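Local coordinates for TonB-dependent siderophore receptor (Pseudomonas aeruginosa 39016, PDB 5NEC), which probably imports iron-siderophore complexes, and perhaps siderophore-drug conjugates, across the outer membrane of Pseudomonas aeruginosa by TonB-dependent transport, at residues D36-S40 / K41-A45; Y269-T272 / G273-F276; I395-P398 / S399-C403; G590-T593 / E594-V598. All coordinates share one frame; numbering follows the deposited sequence.

From the N terminus the four contacts follow one another in series; none encloses or crosses another, and each closes a turn within one continuous run of chain. Contact 1 folds the loop ahead of plug strand 54-57. Contact 2 turns the chain into barrel strand 276-291, and contact 3 folds the loop between strands 357-379 and 403-405. Their centres lie about 14 Å apart, and Arg330 and Trp415 have partners in both. Contact 4 joins strands 579-589 and 596-609. It lies across the chain's centre from contact 3, about 58 Å between centres, but about 24 Å, centre to centre, from contact 1.

Contact 1 (D36-S40 / K41-A45); sequences DRSAS and KKYTA
Ser38 sits over the aromatic face of Tyr43. Its CB lies 3.6 Å from the ring centroid and 13° off the ring normal, a CH-pi contact close to the ring axis, while OG leans over the CD1-CE1 side, 3.5 Å from Tyr43 CE1. OG points away from Ser38's own backbone N (chi1 -175°), which carries the hydroxyl across the ring and on to Glu128, its hydrogen-bond partner on plug strand 124-130. Glu128 also accepts from Ala39 N, through its other carboxylate oxygen, so one carboxylate holds two successive residues and fixes Ser38 above the tyrosine.

The backbone fold that brings the two together centres on Ser40 O. Lys42 N approaches it at 3.0 Å in a bent, weak bond that closes the inverse gamma turn centred on Lys41. Tyr43 N lies 3.3 Å from Ser40 O at 168°, straight but weak by its length. Ser40 OG adds a contact with Tyr43 CD1 at 3.7 Å. Farther out, the Arg37 guanidinium lays one face against the end of the loop, with NH2 4.0 Å from Ala45 C.

Lys42 and Thr44 reach strand 426-444, and Thr44 OG1 bonds to Thr440 OG1, tying the turn to the barrel wall. The whole is the N-terminal loop ahead of plug strand 54-57, held against the barrel of a TonB-dependent receptor.

Contact 2 (Y269-T272 / G273-F276); sequences YGLT and GRDF
Leu271 and Arg274 meet across a type I beta turn running from Leu271 to Arg274, in the barrel-domain loop that leads into strand 276-291. Their side chains cross at a slant. Leu271 CD1 stands over the centre of one guanidinium face, 3.6 Å from Arg274 CZ, and the two CB atoms are 3.9 Å apart. Arg274 first runs extended and then bends at chi3 (81°), which swings the flat group beneath the leucine methyl.

Asp275 holds the guanidinium at its edge instead: its OD1 receives Arg274 NE in a salt bridge of 3.0 Å, with the oxygen in the guanidinium plane. Face and edge contacts together would limit rotation of the group. Outside the turn, Thr314 OG1 bonds both Arg274 NH2 and Asp275 OD2, and Trp415 makes a cation-pi contact with the arginine.

Two amides converge on Leu271 O. Arg274 N lies 3.1 Å from Leu271 O, above the carbonyl plane, and closes the beta turn; Asp275 N, 2.9 Å from the same oxygen and nearly in line with the carbonyl, adds a wider alpha turn. The second carboxylate oxygen returns to the start of the turn: Leu271 N donates to Asp275 OD2 over 3.1 Å, coming from above the carboxylate plane.

Contact 3 (I395-P398 / S399-C403); sequences IGAP and SGYNC
Gly396 and the run from Ser399 to Cys403 are joined mainly by backbone hydrogen bonds. Gly396 O accepts two amides that arrive from opposite faces of its carbonyl plane: Ser399 N at 3.1 Å, and Tyr401 N, which lies 3.0 Å from Gly396 O. The first closes a 3-10 turn over Ala397 and Pro398. Next to it, Gly400 N donates to Ala397 O. Gly396 N bonds Cys403 O at 3.3 Å and 169°, which brings the two ends of the loop together beyond the turn.

Side-chain polar groups add to this, within 399-403 and back across to Gly396. Ser399 OG accepts from Cys403 N and lies within hydrogen-bonding distance of both Gly396 O, at 2.9 Å, and Leu394 O, just before the segment. Lying between its own backbone N and carbonyl carbon (chi1 58°), this hydroxyl reaches back inside the loop. Ser399 O takes both the backbone N of Asn402 and its side-chain ND2, the latter 2.9 Å from Ser399 O and in the carbonyl plane.

The apolar element is the Tyr401 ring, laid against the Gly396-Ala397 peptide. Ala397 CA lies over one face, 4.0 Å from the ring centroid and offset toward the rim, a CH-pi contact; Ala397 CB touches Tyr401 CZ at 3.8 Å.

Covalent and outside links complete the set: Cys403 is disulfide-bonded to Cys390, and Arg330 binds the backbone of Tyr401 and Asn402. A 3-10 turn thus runs into a type I' beta turn, Ser399 to Asn402, within a disulfide-braced loop of the barrel domain, probably extracellular.

Contact 4 (G590-T593 / E594-V598); sequences GKLT and EKWKV
Trp596 O accepts from two successive amides of the facing chain, one bond strong and one weak. Leu592 N makes the strong bond, 2.8 Å from Trp596 O and nearly collinear with the carbonyl, while Thr593 N adds the weak one at 3.5 Å. Toward the barrel the pairing becomes regular. Gly590 and Val598 form an antiparallel hydrogen-bonded pair, with Gly590 N to Val598 O at 2.8 Å and a return bond from Val598 N to Gly590 O. Lys591 and Lys597 follow as a non-hydrogen-bonded pair.

At the tip, Thr593 OG1 turns in toward the loop and accepts weak bonds from Lys595 N, at 3.3 Å, and from Trp596 N. The first, though weak, has the form of an ST turn.

Leu592 and Trp596 pack closely on one side of the turn. Leu592 CD1 stands over the indole six-membered ring, 3.4 Å from its centroid and 8° off the normal, a CH-pi contact through a single methyl. The indole swings out with CG anti to the backbone N (chi1 -173°), presenting this face to the leucine, whose CG also meets Val598 CG1 at 3.9 Å. On the sheet face of Lys591 and Lys597, the two chains run side by side, their CG atoms 3.9 Å apart. Lys597 then bends away to bond Thr31 O and to form a cation-pi contact with Tyr33, both on the N-terminal segment, and Glu594 makes a salt bridge with Arg549.

Such a tight connection between strands 579-589 and 596-609 is a beta hairpin of the transmembrane barrel, probably one of its short periplasmic turns.

Contact 1 (D36-S40 / K41-A45)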
ATOM      1  N   ASP A  36      -7.289  -5.378 -18.419  1.00 76.63           N
ATOM      2  CA  ASP A  36      -6.968  -6.712 -18.965  1.00 80.81           C
ATOM      3  C   ASP A  36      -5.464  -6.977 -19.160  1.00 80.19           C
ATOM      4  O   ASP A  36      -5.066  -8.105 -19.476  1.00 79.31           O
ATOM      5  CB  ASP A  36      -7.765  -6.986 -20.265  1.00 82.37           C
ATOM      6  CG  ASP A  36      -7.469  -5.978 -21.400  1.00 83.37           C
ATOM      7  OD1 ASP A  36      -6.328  -5.465 -21.512  1.00 82.64           O
ATOM      8  OD2 ASP A  36      -8.395  -5.712 -22.205  1.00 87.77           O
ATOM      9  N   ARG A  37      -4.650  -5.941 -18.959  1.00 80.30           N
ATOM     10  CA  ARG A  37      -3.210  -6.019 -19.166  1.00 81.23           C
ATOM     11  C   ARG A  37      -2.494  -5.190 -18.089  1.00 78.22           C
ATOM     12  O   ARG A  37      -3.036  -4.201 -17.590  1.00 75.23           O
ATOM     13  CB  ARG A  37      -2.859  -5.527 -20.572  1.00 84.57           C
ATOM     14  CG  ARG A  37      -1.416  -5.822 -20.971  1.00 89.49           C
ATOM     15  CD  ARG A  37      -1.124  -5.504 -22.431  1.00 92.56           C
ATOM     16  NE  ARG A  37      -1.087  -6.690 -23.296  1.00 94.86           N
ATOM     17  CZ  ARG A  37      -0.107  -7.603 -23.329  1.00 95.75           C
ATOM     18  NH1 ARG A  37       0.959  -7.524 -22.534  1.00 95.73           N
ATOM     19  NH2 ARG A  37      -0.186  -8.621 -24.179  1.00 97.13           N
ATOM     20  N   SER A  38      -1.289  -5.613 -17.724  1.00 75.13           N
ATOM     21  CA  SER A  38      -0.423  -4.819 -16.867  1.00 73.18           C
ATOM     22  C   SER A  38       0.170  -3.647 -17.655  1.00 74.25           C
ATOM     23  O   SER A  38       0.233  -3.687 -18.880  1.00 75.58           O
ATOM     24  CB  SER A  38       0.693  -5.698 -16.307  1.00 71.44           C
ATOM     25  OG  SER A  38       1.488  -4.980 -15.383  1.00 69.96           O
ATOM     26  N   ALA A  39       0.594  -2.607 -16.950  1.00 77.17           N
ATOM     27  CA  ALA A  39       1.293  -1.477 -17.573  1.00 79.38           C
ATOM     28  C   ALA A  39       2.781  -1.791 -17.853  1.00 83.50           C
ATOM     29  O   ALA A  39       3.305  -1.392 -18.892  1.00 87.16           O
ATOM     30  CB  ALA A  39       1.161  -0.229 -16.709  1.00 76.84           C
ATOM     31  N   SER A  40       3.451  -2.505 -16.945  1.00 86.80           N
ATOM     32  CA  SER A  40       4.892  -2.776 -17.090  1.00 91.00           C
ATOM     33  C   SER A  40       5.128  -3.910 -18.084  1.00 96.12           C
ATOM     34  O   SER A  40       4.571  -4.993 -17.911  1.00100.42           O
ATOM     35  CB  SER A  40       5.540  -3.112 -15.728  1.00 91.06           C
ATOM     36  OG  SER A  40       5.354  -4.476 -15.340  1.00 89.01           O
ATOM     37  N   LYS A  41       5.986  -3.682 -19.080  1.00 99.03           N
ATOM     38  CA  LYS A  41       6.254  -4.678 -20.149  1.00 97.25           C
ATOM     39  C   LYS A  41       7.376  -5.650 -19.747  1.00 96.83           C
ATOM     40  O   LYS A  41       8.318  -5.925 -20.514  1.00 94.40           O
ATOM     41  CB  LYS A  41       6.545  -3.991 -21.495  1.00 94.69           C
ATOM     42  CG  LYS A  41       5.452  -2.987 -21.873  1.00 93.33           C
ATOM     43  CD  LYS A  41       5.662  -2.386 -23.253  1.00 93.15           C
ATOM     44  CE  LYS A  41       5.261  -0.917 -23.337  1.00 93.39           C
ATOM     45  NZ  LYS A  41       3.805  -0.711 -23.112  1.00 94.35           N
ATOM     46  N   LYS A  42       7.266  -6.131 -18.508  1.00 98.04           N
ATOM     47  CA  LYS A  42       7.938  -7.328 -18.009  1.00 98.95           C
ATOM     48  C   LYS A  42       6.917  -8.479 -17.994  1.00101.51           C
ATOM     49  O   LYS A  42       7.316  -9.633 -17.923  1.00100.49           O
ATOM     50  CB  LYS A  42       8.493  -7.078 -16.581  1.00 98.08           C
ATOM     51  CG  LYS A  42       9.999  -7.316 -16.389  1.00 98.85           C
ATOM     52  CD  LYS A  42      10.620  -6.320 -15.401  1.00 98.35           C
ATOM     53  CE  LYS A  42      10.942  -4.982 -16.060  1.00 99.82           C
ATOM     54  NZ  LYS A  42      10.723  -3.818 -15.144  1.00101.84           N
ATOM     55  N   TYR A  43       5.621  -8.152 -18.035  1.00102.94           N
ATOM     56  CA  TYR A  43       4.559  -9.117 -18.309  1.00104.27           C
ATOM     57  C   TYR A  43       4.553  -9.390 -19.796  1.00104.17           C
ATOM     58  O   TYR A  43       4.537  -8.465 -20.605  1.00103.92           O
ATOM     59  CB  TYR A  43       3.177  -8.589 -17.948  1.00106.34           C
ATOM     60  CG  TYR A  43       2.872  -8.569 -16.478  1.00108.93           C
ATOM     61  CD1 TYR A  43       3.582  -7.730 -15.605  1.00109.45           C
ATOM     62  CD2 TYR A  43       1.848  -9.362 -15.954  1.00110.14           C
ATOM     63  CE1 TYR A  43       3.294  -7.699 -14.250  1.00107.36           C
ATOM     64  CE2 TYR A  43       1.546  -9.328 -14.604  1.00109.92           C
ATOM     65  CZ  TYR A  43       2.271  -8.499 -13.761  1.00107.45           C
ATOM     66  OH  TYR A  43       1.969  -8.492 -12.427  1.00108.26           O
ATOM     67  N   THR A  44       4.518 -10.676 -20.137  1.00103.90           N
ATOM     68  CA  THR A  44       4.629 -11.160 -21.514  1.00 99.10           C
ATOM     69  C   THR A  44       3.302 -11.781 -22.039  1.00 95.56           C
ATOM     70  O   THR A  44       3.338 -12.634 -22.947  1.00100.51           O
ATOM     71  CB  THR A  44       5.818 -12.160 -21.592  1.00 98.48           C
ATOM     72  OG1 THR A  44       5.625 -13.229 -20.656  1.00 93.15           O
ATOM     73  CG2 THR A  44       7.165 -11.457 -21.272  1.00 98.07           C
ATOM     74  N   ALA A  45       2.157 -11.314 -21.505  1.00 88.65           N
ATOM     75  CA  ALA A  45       0.817 -11.893 -21.769  1.00 84.31           C
ATOM     76  C   ALA A  45      -0.298 -11.101 -21.058  1.00 79.99           C
ATOM     77  O   ALA A  45      -0.042 -10.505 -20.014  1.00 78.19           O
ATOM     78  CB  ALA A  45       0.760 -13.350 -21.312  1.00 84.40           C
TER

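Contact 2 (Y269-T272 / G273-F276)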
ATOM      1  N   TYR A 269      -4.893   9.961  23.152  1.00 38.43           N
ATOM      2  CA  TYR A 269      -3.967   9.979  24.294  1.00 40.23           C
ATOM      3  C   TYR A 269      -2.679  10.785  24.050  1.00 40.31           C
ATOM      4  O   TYR A 269      -1.860  10.927  24.956  1.00 37.91           O
ATOM      5  CB  TYR A 269      -3.651   8.535  24.739  1.00 41.04           C
ATOM      6  CG  TYR A 269      -4.926   7.850  25.164  1.00 41.47           C
ATOM      7  CD1 TYR A 269      -5.502   8.112  26.420  1.00 40.93           C
ATOM      8  CD2 TYR A 269      -5.627   7.038  24.278  1.00 41.14           C
ATOM      9  CE1 TYR A 269      -6.703   7.533  26.795  1.00 39.51           C
ATOM     10  CE2 TYR A 269      -6.832   6.458  24.655  1.00 42.11           C
ATOM     11  CZ  TYR A 269      -7.352   6.715  25.920  1.00 40.02           C
ATOM     12  OH  TYR A 269      -8.527   6.149  26.286  1.00 41.19           O
ATOM     13  N   GLY A 270      -2.522  11.331  22.845  1.00 40.49           N
ATOM     14  CA  GLY A 270      -1.358  12.141  22.513  1.00 39.34           C
ATOM     15  C   GLY A 270      -1.503  13.595  22.931  1.00 40.05           C
ATOM     16  O   GLY A 270      -2.448  13.970  23.632  1.00 40.31           O
ATOM     17  N   LEU A 271      -0.555  14.403  22.466  1.00 39.80           N
ATOM     18  CA  LEU A 271      -0.351  15.759  22.923  1.00 39.85           C
ATOM     19  C   LEU A 271      -0.192  16.695  21.737  1.00 41.45           C
ATOM     20  O   LEU A 271       0.794  16.616  21.002  1.00 41.17           O
ATOM     21  CB  LEU A 271       0.915  15.823  23.745  1.00 40.14           C
ATOM     22  CG  LEU A 271       0.840  15.148  25.107  1.00 41.75           C
ATOM     23  CD1 LEU A 271       2.253  14.906  25.659  1.00 42.25           C
ATOM     24  CD2 LEU A 271      -0.010  15.971  26.059  1.00 41.65           C
ATOM     25  N   THR A 272      -1.152  17.594  21.564  1.00 42.91           N
ATOM     26  CA  THR A 272      -1.098  18.596  20.494  1.00 43.90           C
ATOM     27  C   THR A 272       0.101  19.531  20.609  1.00 42.11           C
ATOM     28  O   THR A 272       0.599  19.991  19.600  1.00 43.74           O
ATOM     29  CB  THR A 272      -2.391  19.432  20.414  1.00 43.53           C
ATOM     30  OG1 THR A 272      -2.719  19.949  21.709  1.00 45.73           O
ATOM     31  CG2 THR A 272      -3.516  18.572  19.927  1.00 43.49           C
ATOM     32  N   GLY A 273       0.569  19.792  21.827  1.00 42.01           N
ATOM     33  CA  GLY A 273       1.769  20.604  22.040  1.00 40.04           C
ATOM     34  C   GLY A 273       3.091  19.914  21.747  1.00 41.03           C
ATOM     35  O   GLY A 273       4.110  20.586  21.692  1.00 44.62           O
ATOM     36  N   ARG A 274       3.103  18.586  21.614  1.00 39.69           N
ATOM     37  CA  ARG A 274       4.338  17.829  21.480  1.00 39.43           C
ATOM     38  C   ARG A 274       4.453  17.039  20.193  1.00 38.99           C
ATOM     39  O   ARG A 274       5.517  17.016  19.579  1.00 40.13           O
ATOM     40  CB  ARG A 274       4.508  16.871  22.663  1.00 40.61           C
ATOM     41  CG  ARG A 274       5.706  15.942  22.536  1.00 41.74           C
ATOM     42  CD  ARG A 274       5.888  15.018  23.723  1.00 43.16           C
ATOM     43  NE  ARG A 274       5.024  13.849  23.665  1.00 44.48           N
ATOM     44  CZ  ARG A 274       4.993  12.897  24.602  1.00 45.77           C
ATOM     45  NH1 ARG A 274       5.768  12.976  25.687  1.00 45.61           N
ATOM     46  NH2 ARG A 274       4.159  11.866  24.474  1.00 46.46           N
ATOM     47  N   ASP A 275       3.396  16.335  19.812  1.00 38.42           N
ATOM     48  CA  ASP A 275       3.511  15.290  18.794  1.00 40.10           C
ATOM     49  C   ASP A 275       3.455  15.860  17.383  1.00 40.05           C
ATOM     50  O   ASP A 275       2.732  16.803  17.138  1.00 41.02           O
ATOM     51  CB  ASP A 275       2.433  14.209  18.994  1.00 40.02           C
ATOM     52  CG  ASP A 275       2.529  13.512  20.377  1.00 39.48           C
ATOM     53  OD1 ASP A 275       3.596  13.578  21.034  1.00 38.54           O
ATOM     54  OD2 ASP A 275       1.518  12.907  20.802  1.00 38.71           O
ATOM     55  N   PHE A 276       4.232  15.285  16.470  1.00 38.33           N
ATOM     56  CA  PHE A 276       4.301  15.765  15.095  1.00 37.80           C
ATOM     57  C   PHE A 276       4.699  14.630  14.161  1.00 37.87           C
ATOM     58  O   PHE A 276       5.330  13.664  14.577  1.00 38.11           O
ATOM     59  CB  PHE A 276       5.279  16.966  14.959  1.00 37.72           C
ATOM     60  CG  PHE A 276       6.696  16.681  15.426  1.00 38.12           C
ATOM     61  CD1 PHE A 276       7.604  16.044  14.597  1.00 37.97           C
ATOM     62  CD2 PHE A 276       7.112  17.051  16.705  1.00 38.41           C
ATOM     63  CE1 PHE A 276       8.889  15.769  15.025  1.00 38.62           C
ATOM     64  CE2 PHE A 276       8.398  16.786  17.137  1.00 38.11           C
ATOM     65  CZ  PHE A 276       9.290  16.139  16.295  1.00 38.75           C
TER

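Contact 3 (I395-P398 / S399-C403)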
ATOM      1  N   ILE A 395      -2.434  11.991  37.396  1.00 47.17           N
ATOM      2  CA  ILE A 395      -2.963  12.577  36.154  1.00 46.88           C
ATOM      3  C   ILE A 395      -2.797  14.098  36.132  1.00 49.12           C
ATOM      4  O   ILE A 395      -3.110  14.750  37.103  1.00 51.36           O
ATOM      5  CB  ILE A 395      -4.452  12.250  35.966  1.00 45.58           C
ATOM      6  CG1 ILE A 395      -4.619  10.759  35.666  1.00 44.71           C
ATOM      7  CG2 ILE A 395      -5.067  13.098  34.847  1.00 46.77           C
ATOM      8  CD1 ILE A 395      -6.073  10.323  35.661  1.00 44.39           C
ATOM      9  N   GLY A 396      -2.308  14.659  35.022  1.00 49.13           N
ATOM     10  CA  GLY A 396      -2.125  16.097  34.921  1.00 45.63           C
ATOM     11  C   GLY A 396      -0.793  16.536  35.479  1.00 46.28           C
ATOM     12  O   GLY A 396       0.206  15.826  35.352  1.00 46.15           O
ATOM     13  N   ALA A 397      -0.779  17.699  36.125  1.00 47.75           N
ATOM     14  CA  ALA A 397       0.458  18.370  36.511  1.00 46.76           C
ATOM     15  C   ALA A 397       1.386  17.610  37.460  1.00 49.41           C
ATOM     16  O   ALA A 397       2.603  17.763  37.340  1.00 53.66           O
ATOM     17  CB  ALA A 397       0.155  19.748  37.074  1.00 46.88           C
ATOM     18  N   PRO A 398       0.855  16.783  38.391  1.00 48.45           N
ATOM     19  CA  PRO A 398       1.803  16.034  39.235  1.00 47.90           C
ATOM     20  C   PRO A 398       2.683  15.018  38.502  1.00 48.35           C
ATOM     21  O   PRO A 398       3.717  14.653  39.037  1.00 49.93           O
ATOM     22  CB  PRO A 398       0.899  15.306  40.250  1.00 48.25           C
ATOM     23  CG  PRO A 398      -0.414  15.989  40.185  1.00 48.29           C
ATOM     24  CD  PRO A 398      -0.538  16.516  38.776  1.00 47.83           C
ATOM     25  N   SER A 399       2.290  14.550  37.315  1.00 47.85           N
ATOM     26  CA  SER A 399       3.168  13.672  36.521  1.00 48.43           C
ATOM     27  C   SER A 399       3.944  14.424  35.425  1.00 47.97           C
ATOM     28  O   SER A 399       4.496  13.785  34.526  1.00 48.18           O
ATOM     29  CB  SER A 399       2.352  12.563  35.870  1.00 47.69           C
ATOM     30  OG  SER A 399       1.335  13.127  35.052  1.00 46.68           O
ATOM     31  N   GLY A 400       4.000  15.759  35.492  1.00 46.35           N
ATOM     32  CA  GLY A 400       4.431  16.567  34.346  1.00 45.38           C
ATOM     33  C   GLY A 400       3.610  16.342  33.069  1.00 45.56           C
ATOM     34  O   GLY A 400       4.105  16.556  31.966  1.00 45.41           O
ATOM     35  N   TYR A 401       2.360  15.903  33.232  1.00 43.83           N
ATOM     36  CA  TYR A 401       1.449  15.552  32.136  1.00 43.10           C
ATOM     37  C   TYR A 401       1.848  14.312  31.346  1.00 43.00           C
ATOM     38  O   TYR A 401       1.335  14.091  30.245  1.00 41.98           O
ATOM     39  CB  TYR A 401       1.201  16.752  31.210  1.00 44.09           C
ATOM     40  CG  TYR A 401       0.713  17.985  31.946  1.00 43.33           C
ATOM     41  CD1 TYR A 401      -0.616  18.086  32.365  1.00 41.87           C
ATOM     42  CD2 TYR A 401       1.584  19.053  32.228  1.00 44.20           C
ATOM     43  CE1 TYR A 401      -1.069  19.204  33.053  1.00 42.15           C
ATOM     44  CE2 TYR A 401       1.134  20.181  32.909  1.00 43.64           C
ATOM     45  CZ  TYR A 401      -0.183  20.244  33.323  1.00 42.45           C
ATOM     46  OH  TYR A 401      -0.617  21.345  33.987  1.00 45.08           O
ATOM     47  N   ASN A 402       2.717  13.485  31.924  1.00 42.54           N
ATOM     48  CA  ASN A 402       3.057  12.182  31.356  1.00 42.57           C
ATOM     49  C   ASN A 402       2.033  11.094  31.678  1.00 41.54           C
ATOM     50  O   ASN A 402       2.111  10.009  31.106  1.00 41.50           O
ATOM     51  CB  ASN A 402       4.452  11.747  31.825  1.00 43.06           C
ATOM     52  CG  ASN A 402       5.525  12.665  31.307  1.00 42.53           C
ATOM     53  OD1 ASN A 402       5.708  12.765  30.109  1.00 41.59           O
ATOM     54  ND2 ASN A 402       6.219  13.351  32.195  1.00 43.03           N
ATOM     55  N   CYS A 403       1.108  11.372  32.594  1.00 41.77           N
ATOM     56  CA  CYS A 403      -0.037  10.510  32.854  1.00 42.61           C
ATOM     57  C   CYS A 403      -1.276  11.266  32.482  1.00 40.38           C
ATOM     58  O   CYS A 403      -1.368  12.459  32.756  1.00 40.99           O
ATOM     59  CB  CYS A 403      -0.155  10.156  34.341  1.00 45.33           C
ATOM     60  SG  CYS A 403       1.243   9.195  34.918  1.00 52.71           S
TER

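Contact 4 (G590-T593 / E594-V598)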
ATOM      1  N   GLY A 590     -15.725  -5.936 -13.538  1.00 65.30           N
ATOM      2  CA  GLY A 590     -16.294  -5.405 -14.785  1.00 67.27           C
ATOM      3  C   GLY A 590     -17.825  -5.329 -14.817  1.00 70.29           C
ATOM      4  O   GLY A 590     -18.468  -5.186 -13.783  1.00 71.35           O
ATOM      5  N   LYS A 591     -18.403  -5.421 -16.016  1.00 73.40           N
ATOM      6  CA  LYS A 591     -19.854  -5.239 -16.232  1.00 76.12           C
ATOM      7  C   LYS A 591     -20.659  -6.527 -16.071  1.00 75.43           C
ATOM      8  O   LYS A 591     -20.334  -7.550 -16.665  1.00 72.00           O
ATOM      9  CB  LYS A 591     -20.135  -4.622 -17.611  1.00 78.72           C
ATOM     10  CG  LYS A 591     -19.826  -3.132 -17.627  1.00 81.61           C
ATOM     11  CD  LYS A 591     -19.932  -2.477 -18.978  1.00 84.58           C
ATOM     12  CE  LYS A 591     -19.342  -1.078 -18.887  1.00 86.36           C
ATOM     13  NZ  LYS A 591     -19.461  -0.321 -20.162  1.00 89.05           N
ATOM     14  N   LEU A 592     -21.714  -6.461 -15.260  1.00 75.04           N
ATOM     15  CA  LEU A 592     -22.664  -7.562 -15.130  1.00 76.76           C
ATOM     16  C   LEU A 592     -23.763  -7.405 -16.192  1.00 76.13           C
ATOM     17  O   LEU A 592     -24.106  -8.362 -16.885  1.00 76.15           O
ATOM     18  CB  LEU A 592     -23.256  -7.587 -13.722  1.00 77.16           C
ATOM     19  CG  LEU A 592     -22.243  -7.811 -12.593  1.00 77.69           C
ATOM     20  CD1 LEU A 592     -22.890  -7.541 -11.244  1.00 78.50           C
ATOM     21  CD2 LEU A 592     -21.667  -9.218 -12.639  1.00 76.24           C
ATOM     22  N   THR A 593     -24.310  -6.196 -16.285  1.00 74.50           N
ATOM     23  CA  THR A 593     -25.176  -5.765 -17.376  1.00 73.46           C
ATOM     24  C   THR A 593     -24.582  -4.470 -17.918  1.00 72.37           C
ATOM     25  O   THR A 593     -23.510  -4.054 -17.496  1.00 70.92           O
ATOM     26  CB  THR A 593     -26.613  -5.511 -16.888  1.00 73.46           C
ATOM     27  OG1 THR A 593     -26.636  -4.333 -16.072  1.00 71.29           O
ATOM     28  CG2 THR A 593     -27.145  -6.705 -16.109  1.00 73.62           C
ATOM     29  N   GLU A 594     -25.268  -3.832 -18.853  1.00 74.67           N
ATOM     30  CA  GLU A 594     -24.788  -2.570 -19.418  1.00 77.10           C
ATOM     31  C   GLU A 594     -24.691  -1.446 -18.393  1.00 74.37           C
ATOM     32  O   GLU A 594     -23.815  -0.588 -18.511  1.00 71.67           O
ATOM     33  CB  GLU A 594     -25.678  -2.125 -20.588  1.00 82.17           C
ATOM     34  CG  GLU A 594     -25.501  -2.964 -21.852  1.00 87.13           C
ATOM     35  CD  GLU A 594     -24.077  -2.915 -22.399  1.00 90.00           C
ATOM     36  OE1 GLU A 594     -23.425  -1.850 -22.266  1.00 88.68           O
ATOM     37  OE2 GLU A 594     -23.606  -3.941 -22.952  1.00 93.99           O
ATOM     38  N   LYS A 595     -25.575  -1.464 -17.397  1.00 72.86           N
ATOM     39  CA  LYS A 595     -25.633  -0.412 -16.376  1.00 71.42           C
ATOM     40  C   LYS A 595     -24.996  -0.774 -15.029  1.00 68.04           C
ATOM     41  O   LYS A 595     -24.753   0.110 -14.225  1.00 64.41           O
ATOM     42  CB  LYS A 595     -27.089  -0.024 -16.144  1.00 72.82           C
ATOM     43  CG  LYS A 595     -27.820   0.453 -17.376  1.00 74.77           C
ATOM     44  CD  LYS A 595     -29.231   0.883 -16.983  1.00 75.66           C
ATOM     45  CE  LYS A 595     -29.840   1.790 -18.024  1.00 76.05           C
ATOM     46  NZ  LYS A 595     -31.248   2.053 -17.661  1.00 76.59           N
ATOM     47  N   TRP A 596     -24.698  -2.053 -14.806  1.00 67.51           N
ATOM     48  CA  TRP A 596     -24.338  -2.564 -13.490  1.00 68.24           C
ATOM     49  C   TRP A 596     -22.885  -3.065 -13.485  1.00 68.37           C
ATOM     50  O   TRP A 596     -22.586  -4.096 -14.092  1.00 67.95           O
ATOM     51  CB  TRP A 596     -25.317  -3.682 -13.102  1.00 69.49           C
ATOM     52  CG  TRP A 596     -25.199  -4.216 -11.708  1.00 69.98           C
ATOM     53  CD1 TRP A 596     -24.652  -3.589 -10.629  1.00 69.91           C
ATOM     54  CD2 TRP A 596     -25.685  -5.478 -11.231  1.00 71.34           C
ATOM     55  NE1 TRP A 596     -24.746  -4.385  -9.518  1.00 70.16           N
ATOM     56  CE2 TRP A 596     -25.374  -5.554  -9.856  1.00 70.29           C
ATOM     57  CE3 TRP A 596     -26.341  -6.561 -11.838  1.00 72.03           C
ATOM     58  CZ2 TRP A 596     -25.698  -6.665  -9.070  1.00 69.68           C
ATOM     59  CZ3 TRP A 596     -26.661  -7.668 -11.060  1.00 72.26           C
ATOM     60  CH2 TRP A 596     -26.340  -7.708  -9.685  1.00 71.78           C
ATOM     61  N   LYS A 597     -22.007  -2.324 -12.796  1.00 66.07           N
ATOM     62  CA  LYS A 597     -20.587  -2.665 -12.669  1.00 65.56           C
ATOM     63  C   LYS A 597     -20.245  -3.238 -11.299  1.00 63.31           C
ATOM     64  O   LYS A 597     -20.890  -2.936 -10.300  1.00 62.49           O
ATOM     65  CB  LYS A 597     -19.709  -1.439 -12.925  1.00 65.31           C
ATOM     66  CG  LYS A 597     -19.805  -0.946 -14.348  1.00 67.00           C
ATOM     67  CD  LYS A 597     -18.677  -0.002 -14.698  1.00 68.04           C
ATOM     68  CE  LYS A 597     -18.832   1.325 -13.979  1.00 69.04           C
ATOM     69  NZ  LYS A 597     -17.918   2.349 -14.553  1.00 68.71           N
ATOM     70  N   VAL A 598     -19.199  -4.055 -11.267  1.00 61.10           N
ATOM     71  CA  VAL A 598     -18.770  -4.713 -10.049  1.00 59.07           C
ATOM     72  C   VAL A 598     -17.233  -4.839  -9.975  1.00 57.05           C
ATOM     73  O   VAL A 598     -16.561  -5.067 -10.985  1.00 55.04           O
ATOM     74  CB  VAL A 598     -19.485  -6.077  -9.887  1.00 60.56           C
ATOM     75  CG1 VAL A 598     -18.876  -7.141 -10.789  1.00 61.49           C
ATOM     76  CG2 VAL A 598     -19.474  -6.527  -8.438  1.00 61.17           C
TER